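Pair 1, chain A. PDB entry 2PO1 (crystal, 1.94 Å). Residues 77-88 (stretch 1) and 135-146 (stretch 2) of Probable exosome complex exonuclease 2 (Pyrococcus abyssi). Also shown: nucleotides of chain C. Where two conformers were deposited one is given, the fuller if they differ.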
# COMPACT_ATOMS: atom_id res chain seq x y z
N THR A 77 -6.33 22.71 15.93
CA THR A 77 -6.95 23.90 15.34
C THR A 77 -8.47 23.79 15.29
O THR A 77 -9.04 23.69 14.20
CB THR A 77 -6.43 24.16 13.93
OG1 THR A 77 -6.58 22.96 13.13
CG2 THR A 77 -4.97 24.61 13.97
N PRO A 78 -9.14 23.88 16.46
CA PRO A 78 -10.57 23.66 16.54
C PRO A 78 -11.30 24.87 15.95
O PRO A 78 -12.51 24.83 15.72
CB PRO A 78 -10.81 23.53 18.04
CG PRO A 78 -9.77 24.36 18.66
CD PRO A 78 -8.57 24.28 17.77
N ASN A 79 -10.53 25.92 15.65
CA ASN A 79 -11.13 27.14 15.12
C ASN A 79 -10.88 27.36 13.65
O ASN A 79 -11.07 28.45 13.13
CB ASN A 79 -10.69 28.34 15.94
CG ASN A 79 -11.35 28.36 17.27
OD1 ASN A 79 -12.57 28.36 17.36
ND2 ASN A 79 -10.55 28.32 18.32
N MET A 80 -10.52 26.30 12.96
CA MET A 80 -10.23 26.41 11.55
C MET A 80 -10.90 25.31 10.78
O MET A 80 -10.94 24.18 11.21
CB MET A 80 -8.74 26.37 11.34
CG MET A 80 -8.06 27.71 11.58
SD MET A 80 -6.30 27.37 11.84
CE MET A 80 -5.74 26.55 10.37
N GLY A 81 -11.50 25.68 9.66
CA GLY A 81 -11.97 24.69 8.75
C GLY A 81 -10.78 23.96 8.15
O GLY A 81 -9.62 24.20 8.50
N VAL A 82 -11.08 23.03 7.26
CA VAL A 82 -10.05 22.15 6.75
C VAL A 82 -9.90 22.37 5.27
O VAL A 82 -10.89 22.49 4.50
CB VAL A 82 -10.29 20.61 7.13
CG1 VAL A 82 -9.33 19.69 6.35
CG2 VAL A 82 -10.13 20.38 8.60
N MET A 83 -8.64 22.44 4.84
CA MET A 83 -8.41 22.45 3.43
C MET A 83 -7.33 21.45 3.09
O MET A 83 -6.24 21.36 3.74
CB MET A 83 -8.00 23.86 2.98
CG MET A 83 -7.81 24.01 1.48
SD MET A 83 -7.01 25.62 1.19
CE MET A 83 -5.30 25.14 0.98
N THR A 84 -7.57 20.72 2.02
CA THR A 84 -6.63 19.74 1.59
C THR A 84 -6.53 19.73 0.07
O THR A 84 -7.54 19.87 -0.63
CB THR A 84 -7.01 18.34 2.22
OG1 THR A 84 -6.02 17.41 1.85
CG2 THR A 84 -8.32 17.86 1.70
N THR A 85 -5.30 19.62 -0.42
CA THR A 85 -4.99 19.74 -1.83
C THR A 85 -4.36 18.50 -2.30
O THR A 85 -3.42 17.97 -1.66
CB THR A 85 -4.04 20.95 -2.00
OG1 THR A 85 -4.63 22.06 -1.33
CG2 THR A 85 -3.84 21.30 -3.45
N ASN A 86 -4.95 17.93 -3.35
CA ASN A 86 -4.41 16.75 -3.98
C ASN A 86 -4.30 16.98 -5.43
O ASN A 86 -5.22 17.53 -6.06
CB ASN A 86 -5.27 15.48 -3.73
CG ASN A 86 -4.59 14.24 -4.22
OD1 ASN A 86 -5.06 13.57 -5.17
ND2 ASN A 86 -3.51 13.86 -3.55
N VAL A 87 -3.17 16.55 -6.01
CA VAL A 87 -2.97 16.64 -7.47
C VAL A 87 -2.84 15.21 -7.95
O VAL A 87 -2.00 14.46 -7.46
CB VAL A 87 -1.69 17.36 -7.73
CG1 VAL A 87 -1.28 17.19 -9.20
CG2 VAL A 87 -1.86 18.86 -7.37
N GLU A 88 -3.70 14.85 -8.88
CA GLU A 88 -3.61 13.66 -9.66
C GLU A 88 -3.02 13.98 -11.03
O GLU A 88 -3.56 14.77 -11.84
CB GLU A 88 -4.98 13.05 -9.81
CG GLU A 88 -5.62 12.64 -8.47
CD GLU A 88 -4.88 11.49 -7.82
OE1 GLU A 88 -4.40 11.61 -6.68
OE2 GLU A 88 -4.71 10.48 -8.50
N ILE A 135 -17.20 20.83 14.38
CA ILE A 135 -17.78 20.74 13.06
C ILE A 135 -17.35 21.93 12.26
O ILE A 135 -17.77 23.04 12.54
CB ILE A 135 -19.33 20.72 13.05
CG1 ILE A 135 -19.86 19.47 13.77
CG2 ILE A 135 -19.85 20.83 11.58
CD1 ILE A 135 -21.25 19.59 14.21
N VAL A 136 -16.51 21.66 11.27
CA VAL A 136 -16.03 22.67 10.38
C VAL A 136 -16.27 22.23 8.93
O VAL A 136 -16.54 21.04 8.63
CB VAL A 136 -14.54 23.00 10.65
CG1 VAL A 136 -14.36 23.30 12.11
CG2 VAL A 136 -13.65 21.85 10.25
N ARG A 137 -16.23 23.19 8.03
CA ARG A 137 -16.20 22.88 6.64
C ARG A 137 -14.85 22.28 6.28
O ARG A 137 -13.79 22.74 6.75
CB ARG A 137 -16.50 24.12 5.78
CG ARG A 137 -17.54 23.71 4.75
CD ARG A 137 -17.91 24.83 3.89
NE ARG A 137 -19.01 25.65 4.41
CZ ARG A 137 -20.29 25.33 4.32
NH1 ARG A 137 -21.19 26.19 4.75
NH2 ARG A 137 -20.67 24.16 3.81
N VAL A 138 -14.94 21.23 5.48
CA VAL A 138 -13.77 20.53 4.95
C VAL A 138 -13.79 20.74 3.46
O VAL A 138 -14.77 20.41 2.78
CB VAL A 138 -13.82 19.06 5.36
CG1 VAL A 138 -12.57 18.32 4.84
CG2 VAL A 138 -13.86 19.00 6.84
N VAL A 139 -12.72 21.33 2.95
CA VAL A 139 -12.64 21.68 1.54
C VAL A 139 -11.53 20.88 0.88
O VAL A 139 -10.35 21.01 1.25
CB VAL A 139 -12.39 23.22 1.37
CG1 VAL A 139 -12.20 23.57 -0.11
CG2 VAL A 139 -13.57 24.00 1.92
N PHE A 140 -11.94 20.03 -0.04
CA PHE A 140 -11.02 19.28 -0.90
C PHE A 140 -10.77 20.00 -2.23
O PHE A 140 -11.70 20.26 -3.03
CB PHE A 140 -11.57 17.86 -1.19
CG PHE A 140 -11.78 17.05 0.01
CD1 PHE A 140 -12.99 17.09 0.68
CD2 PHE A 140 -10.78 16.20 0.49
CE1 PHE A 140 -13.19 16.29 1.82
CE2 PHE A 140 -10.99 15.41 1.63
CZ PHE A 140 -12.18 15.45 2.28
N ILE A 141 -9.51 20.34 -2.45
CA ILE A 141 -9.10 20.91 -3.69
C ILE A 141 -8.53 19.72 -4.45
O ILE A 141 -7.47 19.19 -4.10
CB ILE A 141 -8.05 21.97 -3.54
CG1 ILE A 141 -8.52 23.04 -2.56
CG2 ILE A 141 -7.71 22.51 -4.93
CD1 ILE A 141 -7.54 24.14 -2.38
N ASP A 142 -9.29 19.24 -5.43
CA ASP A 142 -8.87 18.03 -6.12
C ASP A 142 -8.46 18.45 -7.53
O ASP A 142 -9.28 19.02 -8.32
CB ASP A 142 -9.93 16.95 -6.10
CG ASP A 142 -10.02 16.27 -4.79
OD1 ASP A 142 -11.12 16.31 -4.19
OD2 ASP A 142 -8.99 15.75 -4.29
N VAL A 143 -7.20 18.20 -7.83
CA VAL A 143 -6.60 18.74 -9.06
C VAL A 143 -6.39 17.53 -9.92
O VAL A 143 -5.67 16.58 -9.50
CB VAL A 143 -5.22 19.34 -8.88
CG1 VAL A 143 -4.68 19.77 -10.28
CG2 VAL A 143 -5.22 20.50 -7.83
N HIS A 144 -7.08 17.53 -11.06
CA HIS A 144 -6.98 16.52 -12.05
C HIS A 144 -6.24 17.10 -13.26
O HIS A 144 -6.82 17.88 -14.08
CB HIS A 144 -8.39 16.10 -12.45
CG HIS A 144 -8.59 14.63 -12.48
ND1 HIS A 144 -8.41 13.85 -11.37
CD2 HIS A 144 -9.06 13.81 -13.45
CE1 HIS A 144 -8.66 12.59 -11.67
NE2 HIS A 144 -9.10 12.55 -12.91
N VAL A 145 -4.96 16.76 -13.39
CA VAL A 145 -4.18 17.33 -14.53
C VAL A 145 -4.62 16.50 -15.73
O VAL A 145 -4.56 15.28 -15.65
CB VAL A 145 -2.66 17.30 -14.28
CG1 VAL A 145 -1.88 17.56 -15.59
CG2 VAL A 145 -2.30 18.33 -13.22
N LEU A 146 -5.16 17.14 -16.78
CA LEU A 146 -5.71 16.43 -17.94
C LEU A 146 -4.77 16.39 -19.14
O LEU A 146 -4.92 15.53 -19.97
CB LEU A 146 -7.02 17.04 -18.42
CG LEU A 146 -8.15 17.15 -17.41
CD1 LEU A 146 -9.26 17.90 -18.07
CD2 LEU A 146 -8.57 15.73 -16.91
P A C 4 -2.18 0.40 -6.46
OP1 A C 4 -2.12 -0.89 -7.19
OP2 A C 4 -0.93 1.01 -5.93
O5' A C 4 -3.17 0.15 -5.20
C5' A C 4 -3.96 1.19 -4.58
C4' A C 4 -3.22 1.94 -3.48
O4' A C 4 -2.17 2.80 -4.03
C3' A C 4 -4.12 2.83 -2.62
O3' A C 4 -4.17 2.33 -1.27
C2' A C 4 -3.49 4.23 -2.69
O2' A C 4 -2.82 4.55 -1.47
C1' A C 4 -2.52 4.18 -3.89
N9 A C 4 -3.05 4.71 -5.18
C8 A C 4 -3.37 3.96 -6.38
N7 A C 4 -3.85 4.64 -7.39
C5 A C 4 -3.85 5.97 -6.83
C6 A C 4 -4.23 7.20 -7.40
N6 A C 4 -4.70 7.25 -8.68
N1 A C 4 -4.09 8.36 -6.58
C2 A C 4 -3.62 8.28 -5.29
N3 A C 4 -3.24 7.18 -4.65
C4 A C 4 -3.37 6.04 -5.48
P A C 7 -3.75 13.12 4.99
OP1 A C 7 -3.47 12.19 3.86
OP2 A C 7 -3.69 12.63 6.40
O5' A C 7 -2.75 14.37 4.71
C5' A C 7 -3.06 15.27 3.60
C4' A C 7 -3.33 16.74 3.97
O4' A C 7 -4.37 16.95 4.97
C3' A C 7 -2.12 17.49 4.56
O3' A C 7 -1.21 17.82 3.54
C2' A C 7 -2.82 18.73 5.11
O2' A C 7 -3.24 19.64 4.12
C1' A C 7 -4.03 18.07 5.79
N9 A C 7 -3.75 17.70 7.19
C8 A C 7 -3.61 16.44 7.72
N7 A C 7 -3.37 16.41 9.01
C5 A C 7 -3.35 17.75 9.37
C6 A C 7 -3.16 18.40 10.62
N6 A C 7 -2.94 17.74 11.76
N1 A C 7 -3.20 19.75 10.65
C2 A C 7 -3.43 20.42 9.50
N3 A C 7 -3.63 19.92 8.27
C4 A C 7 -3.57 18.56 8.27
P A C 6 -8.53 11.29 1.24
OP1 A C 6 -8.01 12.10 0.12
OP2 A C 6 -10.00 11.12 1.40
O5' A C 6 -7.99 11.90 2.63
C5' A C 6 -8.44 13.18 3.11
C4' A C 6 -7.33 13.97 3.81
O4' A C 6 -7.92 15.07 4.58
C3' A C 6 -6.46 13.22 4.81
O3' A C 6 -5.18 13.85 4.82
C2' A C 6 -7.24 13.40 6.12
O2' A C 6 -6.40 13.37 7.26
C1' A C 6 -7.90 14.78 5.96
N9 A C 6 -9.29 14.86 6.43
C8 A C 6 -10.40 14.65 5.66
N7 A C 6 -11.53 14.78 6.31
C5 A C 6 -11.14 15.10 7.60
C6 A C 6 -11.87 15.38 8.79
N6 A C 6 -13.21 15.37 8.84
N1 A C 6 -11.18 15.66 9.92
C2 A C 6 -9.84 15.67 9.87
N3 A C 6 -9.06 15.43 8.81
C4 A C 6 -9.76 15.15 7.69

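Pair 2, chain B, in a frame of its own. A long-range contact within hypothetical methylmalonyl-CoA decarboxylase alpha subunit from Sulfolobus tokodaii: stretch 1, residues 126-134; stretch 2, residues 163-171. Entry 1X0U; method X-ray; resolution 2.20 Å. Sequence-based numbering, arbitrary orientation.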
# COMPACT_ATOMS: atom_id res chain seq x y z
N GLY B 126 -10.84 14.58 -10.87
CA GLY B 126 -9.71 15.44 -10.56
C GLY B 126 -9.72 16.78 -11.27
O GLY B 126 -8.73 17.17 -11.89
N ALA B 127 -10.84 17.49 -11.21
CA ALA B 127 -10.91 18.81 -11.84
C ALA B 127 -11.25 19.89 -10.84
O ALA B 127 -11.97 19.65 -9.87
CB ALA B 127 -11.91 18.80 -12.98
N PRO B 128 -10.73 21.11 -11.05
CA PRO B 128 -11.00 22.24 -10.15
C PRO B 128 -12.49 22.57 -10.13
O PRO B 128 -13.25 22.15 -11.00
CB PRO B 128 -10.19 23.38 -10.76
CG PRO B 128 -9.09 22.68 -11.55
CD PRO B 128 -9.82 21.50 -12.14
N VAL B 129 -12.90 23.35 -9.13
CA VAL B 129 -14.28 23.78 -9.01
C VAL B 129 -14.35 25.25 -8.62
O VAL B 129 -13.76 25.67 -7.62
CB VAL B 129 -15.06 22.99 -7.94
CG1 VAL B 129 -14.26 22.95 -6.66
CG2 VAL B 129 -16.41 23.65 -7.69
N VAL B 130 -15.05 26.06 -9.41
CA VAL B 130 -15.18 27.45 -9.03
C VAL B 130 -16.66 27.69 -8.79
O VAL B 130 -17.51 27.36 -9.62
CB VAL B 130 -14.62 28.44 -10.11
CG1 VAL B 130 -13.83 27.71 -11.17
CG2 VAL B 130 -15.74 29.27 -10.69
N GLY B 131 -16.95 28.22 -7.61
CA GLY B 131 -18.33 28.50 -7.25
C GLY B 131 -18.62 29.98 -7.35
O GLY B 131 -18.10 30.78 -6.58
N ILE B 132 -19.45 30.35 -8.32
CA ILE B 132 -19.83 31.74 -8.51
C ILE B 132 -21.07 31.98 -7.64
O ILE B 132 -22.22 31.73 -8.04
CB ILE B 132 -20.14 32.03 -9.99
CG1 ILE B 132 -19.04 31.44 -10.87
CG2 ILE B 132 -20.22 33.54 -10.22
CD1 ILE B 132 -19.27 31.62 -12.36
N ASN B 133 -20.82 32.46 -6.42
CA ASN B 133 -21.87 32.71 -5.44
C ASN B 133 -22.70 33.97 -5.67
O ASN B 133 -22.18 35.00 -6.09
CB ASN B 133 -21.25 32.75 -4.04
CG ASN B 133 -20.88 31.37 -3.53
OD1 ASN B 133 -20.14 30.61 -4.19
ND2 ASN B 133 -21.39 31.02 -2.35
N ASP B 134 -24.00 33.87 -5.37
CA ASP B 134 -24.94 34.98 -5.51
C ASP B 134 -26.21 34.48 -4.82
O ASP B 134 -27.25 34.27 -5.46
CB ASP B 134 -25.23 35.28 -6.98
CG ASP B 134 -25.78 36.69 -7.19
OD1 ASP B 134 -26.16 37.33 -6.18
OD2 ASP B 134 -25.83 37.14 -8.36
N VAL B 163 -7.13 18.50 -2.51
CA VAL B 163 -7.20 17.47 -3.55
C VAL B 163 -7.44 18.12 -4.92
O VAL B 163 -6.80 17.77 -5.91
CB VAL B 163 -8.36 16.48 -3.27
CG1 VAL B 163 -8.39 15.38 -4.33
CG2 VAL B 163 -8.22 15.89 -1.86
N ILE B 164 -8.38 19.05 -4.95
CA ILE B 164 -8.71 19.79 -6.16
C ILE B 164 -8.85 21.26 -5.78
O ILE B 164 -9.48 21.59 -4.77
CB ILE B 164 -10.03 19.28 -6.82
CG1 ILE B 164 -11.16 19.17 -5.79
CG2 ILE B 164 -9.80 17.91 -7.47
CD1 ILE B 164 -12.55 18.93 -6.42
N PRO B 165 -8.25 22.17 -6.56
CA PRO B 165 -8.32 23.60 -6.27
C PRO B 165 -9.78 24.05 -6.17
O PRO B 165 -10.60 23.69 -7.01
CB PRO B 165 -7.63 24.24 -7.48
CG PRO B 165 -6.74 23.16 -8.00
CD PRO B 165 -7.60 21.93 -7.86
N GLN B 166 -10.09 24.84 -5.15
CA GLN B 166 -11.44 25.34 -4.94
C GLN B 166 -11.44 26.86 -4.85
O GLN B 166 -10.96 27.43 -3.86
CB GLN B 166 -12.02 24.77 -3.66
CG GLN B 166 -12.24 23.27 -3.67
CD GLN B 166 -12.71 22.78 -2.33
OE1 GLN B 166 -11.91 22.58 -1.40
NE2 GLN B 166 -14.03 22.62 -2.19
N ILE B 167 -12.00 27.50 -5.87
CA ILE B 167 -12.07 28.96 -5.93
C ILE B 167 -13.53 29.44 -5.88
O ILE B 167 -14.39 28.90 -6.56
CB ILE B 167 -11.43 29.48 -7.23
CG1 ILE B 167 -9.98 29.02 -7.31
CG2 ILE B 167 -11.51 30.98 -7.28
CD1 ILE B 167 -9.33 29.24 -8.67
N THR B 168 -13.80 30.46 -5.07
CA THR B 168 -15.16 30.98 -5.00
C THR B 168 -15.19 32.43 -5.44
O THR B 168 -14.33 33.22 -5.06
CB THR B 168 -15.72 30.96 -3.56
OG1 THR B 168 -15.13 32.02 -2.81
CG2 THR B 168 -15.44 29.65 -2.87
N ILE B 169 -16.17 32.78 -6.28
CA ILE B 169 -16.32 34.17 -6.69
C ILE B 169 -17.54 34.59 -5.89
O ILE B 169 -18.64 34.08 -6.10
CB ILE B 169 -16.65 34.33 -8.19
CG1 ILE B 169 -15.47 33.87 -9.04
CG2 ILE B 169 -16.96 35.80 -8.51
CD1 ILE B 169 -15.72 34.03 -10.52
N MET B 170 -17.33 35.48 -4.93
CA MET B 170 -18.43 35.97 -4.12
C MET B 170 -19.03 37.14 -4.91
O MET B 170 -18.49 38.25 -4.89
CB MET B 170 -17.93 36.45 -2.75
CG MET B 170 -19.01 37.09 -1.88
SD MET B 170 -20.51 36.10 -1.84
CE MET B 170 -19.78 34.50 -1.26
N ALA B 171 -20.11 36.88 -5.63
CA ALA B 171 -20.75 37.92 -6.43
C ALA B 171 -22.19 38.16 -5.99
O ALA B 171 -23.08 38.36 -6.83
CB ALA B 171 -20.69 37.54 -7.92

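Two neighbouring parallel strands: in pair 1 strand 82-88 runs beside strand 135-146 with 11° between their directions, and in pair 2 strand 129-133 runs beside strand 166-170 at 14°; the axes approach to 4.5 Å in both. Fourteen central residues superpose with an RMSD of 0.5 Å. The common framework is the parallel ladder, in which alternate residues of the first strand use both N and O to reach two residues that flank their partner. Val82(A) N donates to Arg137(A) O (2.8 Å) and Val82(A) O accepts from Val139(A) N (2.7 Å); at the matched position Val129(B) N donates to Pro165(B) O and Val129(B) O accepts from Ile167(B) N, both at 3.1 Å. The pattern repeats at Thr84(A) and Gly131(B), then at Asn86(A) and Asn133(B). Within its longer stretches pair 1 has a further step, from Glu88(A) N to Val143(A) O (2.7 Å) and from Val145(A) N to Glu88(A) O (2.9 Å).

Entering the ladder, Gly81(A) matches Pro128(B). An ideal CB on Gly81(A) would lie 2.9 Å from Arg137(A) O, a clash, whereas the proline fits in pair 2, its CG 4.0 Å from Pro165(B) CD. On the second stretch, Val136(A) and Ile164(B) match and point toward the first stretch: Val136(A) CB lies 3.6 Å from Gly81(A) CA, while the longer isoleucine brings CD1 to 3.6 Å from Ala127(B) O.

On one face, Val82(A) and Val129(B) nearly coincide, with side-chain centres 0.7 Å apart, although chi1 is t in the first and p in the second. Their partners differ: Val82(A) CG1 meets Val138(A) CG1 at 3.8 Å, whereas Val129(B) CG1 rests on the aliphatic CG of Gln166(B) at 3.6 Å. Next on this face, Thr84(A) packs CG2 against Phe140(A) CD2 at 3.2 Å. Pair 2 has the small combination of Gly131(B) and Thr168(B), so the contact there is made by backbone, Gly131(B) O lying 3.3 Å from Thr168(B) CA. Asn86(A) and Asn133(B) keep the residue type, but their side-chain centres lie 3.2 Å apart, with chi1 t and m respectively. Asn86(A) CB is 3.8 Å from Asp142(A) OD2; Asn133(B) CB is instead covered by an apolar end, Met170(B) CE, at 3.6 Å.

The other face is more alike. Val139(A) and Ile167(B) match, as do Ile141(A) and Ile169(B), with centres 0.8 Å apart in each case; both Ile141(A) and Ile169(B) are m,t. Met83(A) sends CG to Ile141(A) CD1 (3.9 Å), while the shorter Val130(B) faces Ile167(B), CB to CB, at 4.4 Å. Thr85(A) places OG1 3.7 Å from Ile141(A) CD1, and Ile132(B) fills the matched site with hydrocarbon, CG2 lying 4.2 Å from Ile169(B) CB. The same register thus carries a threonine beside a phenylalanine in pair 1 and a glycine beside a threonine in pair 2, with the CA atoms 5.1 Å apart in Thr84(A) and Phe140(A) and 4.6 Å apart in Gly131(B) and Thr168(B).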